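Fructooligosaccharide ABC transporter substrate-binding protein FusA (Streptococcus pneumoniae, PDB 5G5Y) binds fructooligosaccharides, preferring tetrasaccharides and larger, for import by the FusABC-MsmK ABC transporter. Local coordinates at residues A[196-210]-A[287-301]. Numbering follows the deposited sequence.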
ATOM      1  N   PHE A 196     -13.265  -6.944  -3.104  1.00 13.72           N
ATOM      2  CA  PHE A 196     -12.994  -6.950  -4.553  1.00 15.65           C
ATOM      3  C   PHE A 196     -14.209  -7.346  -5.440  1.00 14.97           C
ATOM      4  O   PHE A 196     -14.441  -6.778  -6.538  1.00 13.87           O
ATOM      5  CB  PHE A 196     -11.780  -7.866  -4.851  1.00 16.42           C
ATOM      6  CG  PHE A 196     -11.475  -7.993  -6.300  1.00 17.56           C
ATOM      7  CD1 PHE A 196     -10.800  -6.970  -6.971  1.00 18.57           C
ATOM      8  CD2 PHE A 196     -11.929  -9.076  -7.009  1.00 19.93           C
ATOM      9  CE1 PHE A 196     -10.549  -7.049  -8.329  1.00 18.78           C
ATOM     10  CE2 PHE A 196     -11.692  -9.160  -8.380  1.00 20.38           C
ATOM     11  CZ  PHE A 196     -11.002  -8.142  -9.033  1.00 20.40           C
ATOM     12  N   LEU A 197     -15.008  -8.298  -4.972  1.00 15.01           N
ATOM     13  CA  LEU A 197     -16.125  -8.815  -5.782  1.00 16.20           C
ATOM     14  C   LEU A 197     -17.300  -7.838  -5.866  1.00 15.94           C
ATOM     15  O   LEU A 197     -18.155  -7.998  -6.734  1.00 16.46           O
ATOM     16  CB  LEU A 197     -16.653 -10.153  -5.239  1.00 17.18           C
ATOM     17  CG  LEU A 197     -15.717 -11.370  -5.406  1.00 19.36           C
ATOM     18  CD1 LEU A 197     -16.416 -12.640  -4.933  1.00 21.11           C
ATOM     19  CD2 LEU A 197     -15.233 -11.546  -6.844  1.00 19.34           C
ATOM     20  N   PHE A 198     -17.371  -6.852  -4.975  1.00 14.26           N
ATOM     21  CA  PHE A 198     -18.529  -5.939  -4.964  1.00 14.95           C
ATOM     22  C   PHE A 198     -18.714  -5.169  -6.266  1.00 13.82           C
ATOM     23  O   PHE A 198     -19.856  -4.821  -6.610  1.00 13.32           O
ATOM     24  CB  PHE A 198     -18.469  -4.974  -3.765  1.00 14.92           C
ATOM     25  CG  PHE A 198     -19.026  -5.580  -2.488  1.00 16.85           C
ATOM     26  CD1 PHE A 198     -18.895  -6.955  -2.204  1.00 18.38           C
ATOM     27  CD2 PHE A 198     -19.708  -4.785  -1.577  1.00 19.46           C
ATOM     28  CE1 PHE A 198     -19.421  -7.500  -1.029  1.00 18.57           C
ATOM     29  CE2 PHE A 198     -20.235  -5.320  -0.406  1.00 19.56           C
ATOM     30  CZ  PHE A 198     -20.089  -6.681  -0.129  1.00 19.68           C
ATOM     31  N   ALA A 199     -17.608  -4.896  -6.952  1.00 13.18           N
ATOM     32  CA  ALA A 199     -17.602  -4.160  -8.207  1.00 12.79           C
ATOM     33  C   ALA A 199     -18.354  -4.880  -9.337  1.00 13.64           C
ATOM     34  O   ALA A 199     -18.822  -4.229 -10.284  1.00 12.77           O
ATOM     35  CB  ALA A 199     -16.169  -3.831  -8.629  1.00 13.50           C
ATOM     36  N   ALA A 200     -18.541  -6.193  -9.201  1.00 14.25           N
ATOM     37  CA  ALA A 200     -19.463  -6.904 -10.088  1.00 15.17           C
ATOM     38  C   ALA A 200     -20.873  -6.353 -10.062  1.00 16.02           C
ATOM     39  O   ALA A 200     -21.599  -6.557 -11.043  1.00 18.26           O
ATOM     40  CB  ALA A 200     -19.449  -8.410  -9.823  1.00 16.52           C
ATOM     41  N   PHE A 201     -21.239  -5.614  -9.001  1.00 14.71           N
ATOM     42  CA  PHE A 201     -22.581  -5.066  -8.831  1.00 14.54           C
ATOM     43  C   PHE A 201     -22.631  -3.602  -9.144  1.00 14.60           C
ATOM     44  O   PHE A 201     -23.646  -2.928  -8.921  1.00 13.74           O
ATOM     45  CB  PHE A 201     -23.094  -5.400  -7.415  1.00 15.19           C
ATOM     46  CG  PHE A 201     -23.160  -6.879  -7.177  1.00 15.25           C
ATOM     47  CD1 PHE A 201     -24.279  -7.595  -7.577  1.00 16.48           C
ATOM     48  CD2 PHE A 201     -22.056  -7.573  -6.694  1.00 15.53           C
ATOM     49  CE1 PHE A 201     -24.296  -8.986  -7.447  1.00 17.11           C
ATOM     50  CE2 PHE A 201     -22.060  -8.953  -6.581  1.00 15.91           C
ATOM     51  CZ  PHE A 201     -23.206  -9.655  -6.929  1.00 15.87           C
ATOM     52  N   GLY A 202     -21.536  -3.089  -9.701  1.00 13.93           N
ATOM     53  CA  GLY A 202     -21.410  -1.686  -9.951  1.00 13.84           C
ATOM     54  C   GLY A 202     -20.691  -0.992  -8.815  1.00 14.18           C
ATOM     55  O   GLY A 202     -20.965  -1.261  -7.638  1.00 14.89           O
ATOM     56  N   ILE A 203     -19.747  -0.109  -9.188  1.00 14.30           N
ATOM     57  CA  ILE A 203     -19.050   0.798  -8.249  1.00 14.30           C
ATOM     58  C   ILE A 203     -18.037   0.103  -7.347  1.00 12.75           C
ATOM     59  O   ILE A 203     -16.829   0.449  -7.344  1.00 11.93           O
ATOM     60  CB  ILE A 203     -20.022   1.657  -7.410  1.00 14.96           C
ATOM     61  CG1 ILE A 203     -20.926   2.436  -8.362  1.00 17.09           C
ATOM     62  CG2 ILE A 203     -19.239   2.616  -6.538  1.00 15.47           C
ATOM     63  CD1 ILE A 203     -21.981   3.303  -7.718  1.00 19.44           C
ATOM     64  N   GLY A 204     -18.529  -0.821  -6.535  1.00 12.43           N
ATOM     65  CA  GLY A 204     -17.654  -1.638  -5.722  1.00 12.93           C
ATOM     66  C   GLY A 204     -17.249  -0.965  -4.428  1.00 13.24           C
ATOM     67  O   GLY A 204     -17.972  -0.109  -3.907  1.00 11.89           O
ATOM     68  N   ASP A 205     -16.102  -1.373  -3.908  1.00 14.23           N
ATOM     69  CA  ASP A 205     -15.688  -1.030  -2.544  1.00 14.08           C
ATOM     70  C   ASP A 205     -14.160  -1.064  -2.399  1.00 14.25           C
ATOM     71  O   ASP A 205     -13.459  -1.709  -3.174  1.00 15.33           O
ATOM     72  CB  ASP A 205     -16.341  -2.004  -1.555  1.00 14.14           C
ATOM     73  CG  ASP A 205     -16.266  -1.539  -0.095  1.00 15.36           C
ATOM     74  OD1 ASP A 205     -16.219  -0.292   0.147  1.00 15.14           O
ATOM     75  OD2 ASP A 205     -16.266  -2.439   0.818  1.00 14.66           O
ATOM     76  N   ASN A 206     -13.644  -0.383  -1.385  1.00 13.11           N
ATOM     77  CA  ASN A 206     -12.231  -0.525  -1.039  1.00 12.84           C
ATOM     78  C   ASN A 206     -12.073  -0.261   0.446  1.00 13.77           C
ATOM     79  O   ASN A 206     -13.072   0.047   1.108  1.00 13.03           O
ATOM     80  CB  ASN A 206     -11.359   0.377  -1.901  1.00 12.09           C
ATOM     81  CG  ASN A 206     -11.709   1.845  -1.780  1.00 12.36           C
ATOM     82  OD1 ASN A 206     -12.007   2.350  -0.686  1.00 12.81           O
ATOM     83  ND2 ASN A 206     -11.618   2.563  -2.891  1.00 12.83           N
ATOM     84  N   ASP A 207     -10.853  -0.379   0.962  1.00 13.84           N
ATOM     85  CA  ASP A 207     -10.637  -0.275   2.426  1.00 15.08           C
ATOM     86  C   ASP A 207     -10.964   1.098   2.989  1.00 15.41           C
ATOM     87  O   ASP A 207     -11.180   1.201   4.179  1.00 14.99           O
ATOM     88  CB  ASP A 207      -9.215  -0.717   2.800  1.00 17.00           C
ATOM     89  CG  ASP A 207      -9.023  -2.222   2.695  1.00 18.71           C
ATOM     90  OD1 ASP A 207     -10.046  -2.956   2.579  1.00 20.44           O
ATOM     91  OD2 ASP A 207      -7.859  -2.693   2.734  1.00 20.66           O
ATOM     92  N   ASP A 208     -10.972   2.144   2.161  1.00 13.82           N
ATOM     93  CA  ASP A 208     -11.424   3.486   2.591  1.00 14.94           C
ATOM     94  C   ASP A 208     -12.936   3.711   2.408  1.00 13.97           C
ATOM     95  O   ASP A 208     -13.451   4.749   2.800  1.00 13.27           O
ATOM     96  CB  ASP A 208     -10.727   4.572   1.780  1.00 15.37           C
ATOM     97  CG  ASP A 208      -9.214   4.543   1.932  1.00 17.99           C
ATOM     98  OD1 ASP A 208      -8.718   4.452   3.064  1.00 18.61           O
ATOM     99  OD2 ASP A 208      -8.503   4.601   0.905  1.00 20.76           O
ATOM    100  N   HIS A 209     -13.627   2.751   1.785  1.00 13.53           N
ATOM    101  CA  HIS A 209     -15.014   2.902   1.335  1.00 13.17           C
ATOM    102  C   HIS A 209     -15.218   4.200   0.557  1.00 12.87           C
ATOM    103  O   HIS A 209     -16.243   4.868   0.709  1.00 11.55           O
ATOM    104  CB  HIS A 209     -16.002   2.812   2.490  1.00 13.43           C
ATOM    105  CG  HIS A 209     -15.793   1.627   3.373  1.00 13.40           C
ATOM    106  ND1 HIS A 209     -15.828   0.333   2.902  1.00 14.15           N
ATOM    107  CD2 HIS A 209     -15.516   1.539   4.694  1.00 14.38           C
ATOM    108  CE1 HIS A 209     -15.529  -0.498   3.885  1.00 15.12           C
ATOM    109  NE2 HIS A 209     -15.357   0.205   4.984  1.00 14.72           N
ATOM    110  N   LEU A 210     -14.222   4.572  -0.233  1.00 13.04           N
ATOM    111  CA  LEU A 210     -14.266   5.840  -0.945  1.00 14.53           C
ATOM    112  C   LEU A 210     -13.667   5.719  -2.335  1.00 13.23           C
ATOM    113  O   LEU A 210     -12.483   5.391  -2.480  1.00 12.38           O
ATOM    114  CB  LEU A 210     -13.521   6.896  -0.147  1.00 16.71           C
ATOM    115  CG  LEU A 210     -13.825   8.336  -0.492  1.00 20.84           C
ATOM    116  CD1 LEU A 210     -15.162   8.755   0.102  1.00 22.69           C
ATOM    117  CD2 LEU A 210     -12.719   9.221   0.076  1.00 23.36           C
ATOM    118  N   VAL A 287     -12.256 -11.099 -13.754  1.00 16.36           N
ATOM    119  CA  VAL A 287     -13.313 -10.177 -13.352  1.00 16.81           C
ATOM    120  C   VAL A 287     -14.666 -10.762 -13.809  1.00 17.80           C
ATOM    121  O   VAL A 287     -14.824 -11.166 -14.981  1.00 17.94           O
ATOM    122  CB  VAL A 287     -13.071  -8.783 -13.934  1.00 16.36           C
ATOM    123  CG1 VAL A 287     -14.282  -7.865 -13.723  1.00 16.38           C
ATOM    124  CG2 VAL A 287     -11.816  -8.221 -13.300  1.00 16.37           C
ATOM    125  N   LEU A 288     -15.608 -10.839 -12.882  1.00 17.34           N
ATOM    126  CA  LEU A 288     -16.932 -11.445 -13.144  1.00 17.69           C
ATOM    127  C   LEU A 288     -17.980 -10.397 -13.474  1.00 18.45           C
ATOM    128  O   LEU A 288     -18.029  -9.332 -12.863  1.00 17.17           O
ATOM    129  CB  LEU A 288     -17.385 -12.190 -11.913  1.00 17.78           C
ATOM    130  CG  LEU A 288     -16.403 -13.245 -11.420  1.00 18.61           C
ATOM    131  CD1 LEU A 288     -16.924 -13.910 -10.155  1.00 19.82           C
ATOM    132  CD2 LEU A 288     -16.177 -14.317 -12.468  1.00 19.57           C
ATOM    133  N   ALA A 289     -18.854 -10.713 -14.405  1.00 18.26           N
ATOM    134  CA  ALA A 289     -19.992  -9.849 -14.662  1.00 17.93           C
ATOM    135  C   ALA A 289     -21.035 -10.153 -13.620  1.00 18.46           C
ATOM    136  O   ALA A 289     -21.278 -11.324 -13.279  1.00 18.23           O
ATOM    137  CB  ALA A 289     -20.527 -10.078 -16.060  1.00 18.59           C
ATOM    138  N   GLY A 290     -21.646  -9.104 -13.090  1.00 18.11           N
ATOM    139  CA  GLY A 290     -22.734  -9.258 -12.151  1.00 18.33           C
ATOM    140  C   GLY A 290     -24.043  -9.492 -12.876  1.00 19.67           C
ATOM    141  O   GLY A 290     -24.067  -9.648 -14.112  1.00 19.20           O
ATOM    142  N   PRO A 291     -25.153  -9.475 -12.131  1.00 21.30           N
ATOM    143  CA  PRO A 291     -26.508  -9.648 -12.743  1.00 23.25           C
ATOM    144  C   PRO A 291     -26.813  -8.697 -13.904  1.00 23.06           C
ATOM    145  O   PRO A 291     -27.531  -9.086 -14.830  1.00 22.85           O
ATOM    146  CB  PRO A 291     -27.454  -9.408 -11.567  1.00 23.41           C
ATOM    147  CG  PRO A 291     -26.660  -9.906 -10.387  1.00 24.44           C
ATOM    148  CD  PRO A 291     -25.226  -9.474 -10.663  1.00 22.16           C
ATOM    149  N   SER A 292     -26.213  -7.499 -13.891  1.00 21.59           N
ATOM    150  CA  SER A 292     -26.357  -6.524 -14.994  1.00 21.90           C
ATOM    151  C   SER A 292     -25.730  -6.971 -16.319  1.00 20.71           C
ATOM    152  O   SER A 292     -25.986  -6.366 -17.354  1.00 20.71           O
ATOM    153  CB  SER A 292     -25.677  -5.211 -14.611  1.00 22.92           C
ATOM    154  OG  SER A 292     -24.258  -5.398 -14.607  1.00 21.56           O
ATOM    155  N   GLY A 293     -24.852  -7.975 -16.280  1.00 19.60           N
ATOM    156  CA  GLY A 293     -24.032  -8.321 -17.416  1.00 18.74           C
ATOM    157  C   GLY A 293     -22.728  -7.512 -17.519  1.00 18.47           C
ATOM    158  O   GLY A 293     -21.917  -7.760 -18.426  1.00 18.02           O
ATOM    159  N   GLN A 294     -22.496  -6.569 -16.611  1.00 16.91           N
ATOM    160  CA  GLN A 294     -21.352  -5.640 -16.746  1.00 17.38           C
ATOM    161  C   GLN A 294     -20.245  -5.936 -15.723  1.00 15.76           C
ATOM    162  O   GLN A 294     -20.497  -6.478 -14.642  1.00 14.63           O
ATOM    163  CB  GLN A 294     -21.822  -4.191 -16.609  1.00 18.88           C
ATOM    164  CG  GLN A 294     -23.052  -3.810 -17.448  1.00 19.98           C
ATOM    165  CD  GLN A 294     -22.943  -4.273 -18.884  1.00 20.86           C
ATOM    166  OE1 GLN A 294     -21.963  -3.973 -19.563  1.00 19.99           O
ATOM    167  NE2 GLN A 294     -23.900  -5.084 -19.324  1.00 20.78           N
ATOM    168  N   LYS A 295     -19.027  -5.529 -16.074  1.00 14.81           N
ATOM    169  CA  LYS A 295     -17.818  -5.807 -15.308  1.00 16.11           C
ATOM    170  C   LYS A 295     -17.174  -4.495 -14.869  1.00 15.09           C
ATOM    171  O   LYS A 295     -17.214  -3.480 -15.603  1.00 13.65           O
ATOM    172  CB  LYS A 295     -16.805  -6.555 -16.148  1.00 17.60           C
ATOM    173  CG  LYS A 295     -17.204  -7.965 -16.511  1.00 20.26           C
ATOM    174  CD  LYS A 295     -16.170  -8.514 -17.447  1.00 23.11           C
ATOM    175  CE  LYS A 295     -16.559  -9.829 -18.063  1.00 28.17           C
ATOM    176  NZ  LYS A 295     -15.371 -10.397 -18.766  1.00 30.13           N
ATOM    177  N   HIS A 296     -16.599  -4.520 -13.685  1.00 13.81           N
ATOM    178  CA  HIS A 296     -15.971  -3.321 -13.103  1.00 13.21           C
ATOM    179  C   HIS A 296     -14.952  -3.757 -12.074  1.00 12.21           C
ATOM    180  O   HIS A 296     -15.124  -4.773 -11.401  1.00 12.14           O
ATOM    181  CB  HIS A 296     -17.018  -2.398 -12.451  1.00 13.59           C
ATOM    182  CG  HIS A 296     -16.476  -1.078 -12.020  1.00 13.77           C
ATOM    183  ND1 HIS A 296     -16.006  -0.156 -12.924  1.00 14.64           N
ATOM    184  CD2 HIS A 296     -16.304  -0.523 -10.788  1.00 14.12           C
ATOM    185  CE1 HIS A 296     -15.614   0.934 -12.287  1.00 15.06           C
ATOM    186  NE2 HIS A 296     -15.750   0.722 -10.981  1.00 14.79           N
ATOM    187  N   VAL A 297     -13.873  -2.988 -11.969  1.00 11.91           N
ATOM    188  CA  VAL A 297     -12.934  -3.052 -10.859  1.00 11.89           C
ATOM    189  C   VAL A 297     -12.865  -1.680 -10.200  1.00 11.76           C
ATOM    190  O   VAL A 297     -12.578  -0.670 -10.881  1.00 11.41           O
ATOM    191  CB  VAL A 297     -11.533  -3.455 -11.343  1.00 11.79           C
ATOM    192  CG1 VAL A 297     -10.534  -3.453 -10.204  1.00 12.52           C
ATOM    193  CG2 VAL A 297     -11.591  -4.850 -11.960  1.00 12.56           C
ATOM    194  N   ALA A 298     -13.092  -1.659  -8.887  1.00 11.52           N
ATOM    195  CA  ALA A 298     -12.971  -0.434  -8.097  1.00 11.67           C
ATOM    196  C   ALA A 298     -11.479  -0.256  -7.810  1.00 11.87           C
ATOM    197  O   ALA A 298     -10.753  -1.218  -7.468  1.00 13.18           O
ATOM    198  CB  ALA A 298     -13.733  -0.546  -6.828  1.00 11.56           C
ATOM    199  N   ARG A 299     -10.996   0.963  -8.005  1.00 12.02           N
ATOM    200  CA  ARG A 299      -9.610   1.261  -7.663  1.00 12.03           C
ATOM    201  C   ARG A 299      -9.496   1.491  -6.166  1.00 11.95           C
ATOM    202  O   ARG A 299     -10.360   2.158  -5.549  1.00 12.00           O
ATOM    203  CB  ARG A 299      -9.161   2.486  -8.400  1.00 12.81           C
ATOM    204  CG  ARG A 299      -9.113   2.261  -9.868  1.00 13.35           C
ATOM    205  CD  ARG A 299      -8.805   3.543 -10.621  1.00 13.57           C
ATOM    206  NE  ARG A 299      -7.454   3.993 -10.353  1.00 12.39           N
ATOM    207  CZ  ARG A 299      -6.890   5.087 -10.859  1.00 12.44           C
ATOM    208  NH1 ARG A 299      -7.530   5.939 -11.679  1.00 12.12           N
ATOM    209  NH2 ARG A 299      -5.628   5.351 -10.525  1.00 12.69           N
ATOM    210  N   THR A 300      -8.461   0.928  -5.564  1.00 11.44           N
ATOM    211  CA  THR A 300      -8.104   1.332  -4.192  1.00 12.31           C
ATOM    212  C   THR A 300      -7.529   2.756  -4.265  1.00 12.32           C
ATOM    213  O   THR A 300      -7.298   3.278  -5.370  1.00 11.60           O
ATOM    214  CB  THR A 300      -6.971   0.473  -3.542  1.00 12.84           C
ATOM    215  OG1 THR A 300      -5.715   0.764  -4.182  1.00 13.86           O
ATOM    216  CG2 THR A 300      -7.287  -0.998  -3.617  1.00 13.89           C
ATOM    217  N   ASN A 301      -7.272   3.335  -3.081  1.00 12.67           N
ATOM    218  CA  ASN A 301      -6.565   4.595  -2.986  1.00 13.29           C
ATOM    219  C   ASN A 301      -5.098   4.426  -2.565  1.00 13.48           C
ATOM    220  O   ASN A 301      -4.426   5.394  -2.241  1.00 14.19           O
ATOM    221  CB  ASN A 301      -7.325   5.568  -2.091  1.00 12.83           C
ATOM    222  CG  ASN A 301      -8.758   5.749  -2.536  1.00 12.78           C
ATOM    223  OD1 ASN A 301      -9.011   6.000  -3.727  1.00 12.26           O
ATOM    224  ND2 ASN A 301      -9.697   5.571  -1.635  1.00 11.63           N
TER
HETATM  225  O   HOH W   1     -13.157  -4.210  -7.246  1.00 13.53           O
HETATM  226  O   HOH W   2     -14.846  -7.071  -9.611  1.00 25.04           O
HETATM  227  O   HOH W   3     -20.087  -4.303 -12.765  1.00 12.84           O
HETATM  228  O   HOH W   4     -24.910  -6.392 -11.529  1.00 22.39           O
HETATM  229  O   HOH W   5     -15.477   2.544  -8.592  1.00 10.84           O
HETATM  230  O   HOH W   6      -8.244   2.146  -0.654  1.00 12.32           O
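N206 and N301 join the two loops by side-chain amide hydrogen bonds to backbone carbonyls and a carboxylate, meeting in L210 O. In N206, CB lies 4.1 Å from T300 CA. CG, placed between the backbone N and the carbonyl carbon (chi1 59°), faces R299 O. OD1 turns back within its own loop and accepts from L210 N, while ND2 spends one N-H on a moderately bent bond to R299 O (3.0 Å) and the other on L210 O, from above that carbonyl's plane. N301 comes in with its amide plane 74° from that of N206. Its ND2 gives a nearly straight bond to L210 O (2.9 Å, 169°), close to the carbonyl plane, and another to the anti lone pair of D208 OD2 (3.0 Å), carboxylate and amide almost coplanar. Water 6 links D208 OD2 to N301 N, and N301 OD1 is taken by Y422 N.

Farther along, small residues let the backbones close up. A199 CB rests 3.1 Å from H296 O, A298 CB packs 3.3 Å from I203 O, and A200 O receives a CA-H...O contact from G290. The H296 ring presents its edge to I203 O, with water 5 between that oxygen and NE2. F196 CE1 packs on V297 CG1, and F201 CE1 meets P291 CD at 3.4 Å.

The I203 side chain lies about 4 Å from those of the calcium-binding D219 and N224, placing the contact beside the second calcium site. Polar bonds hold one end, where each ND2 has both protons engaged; apolar and close backbone contacts fill the rest.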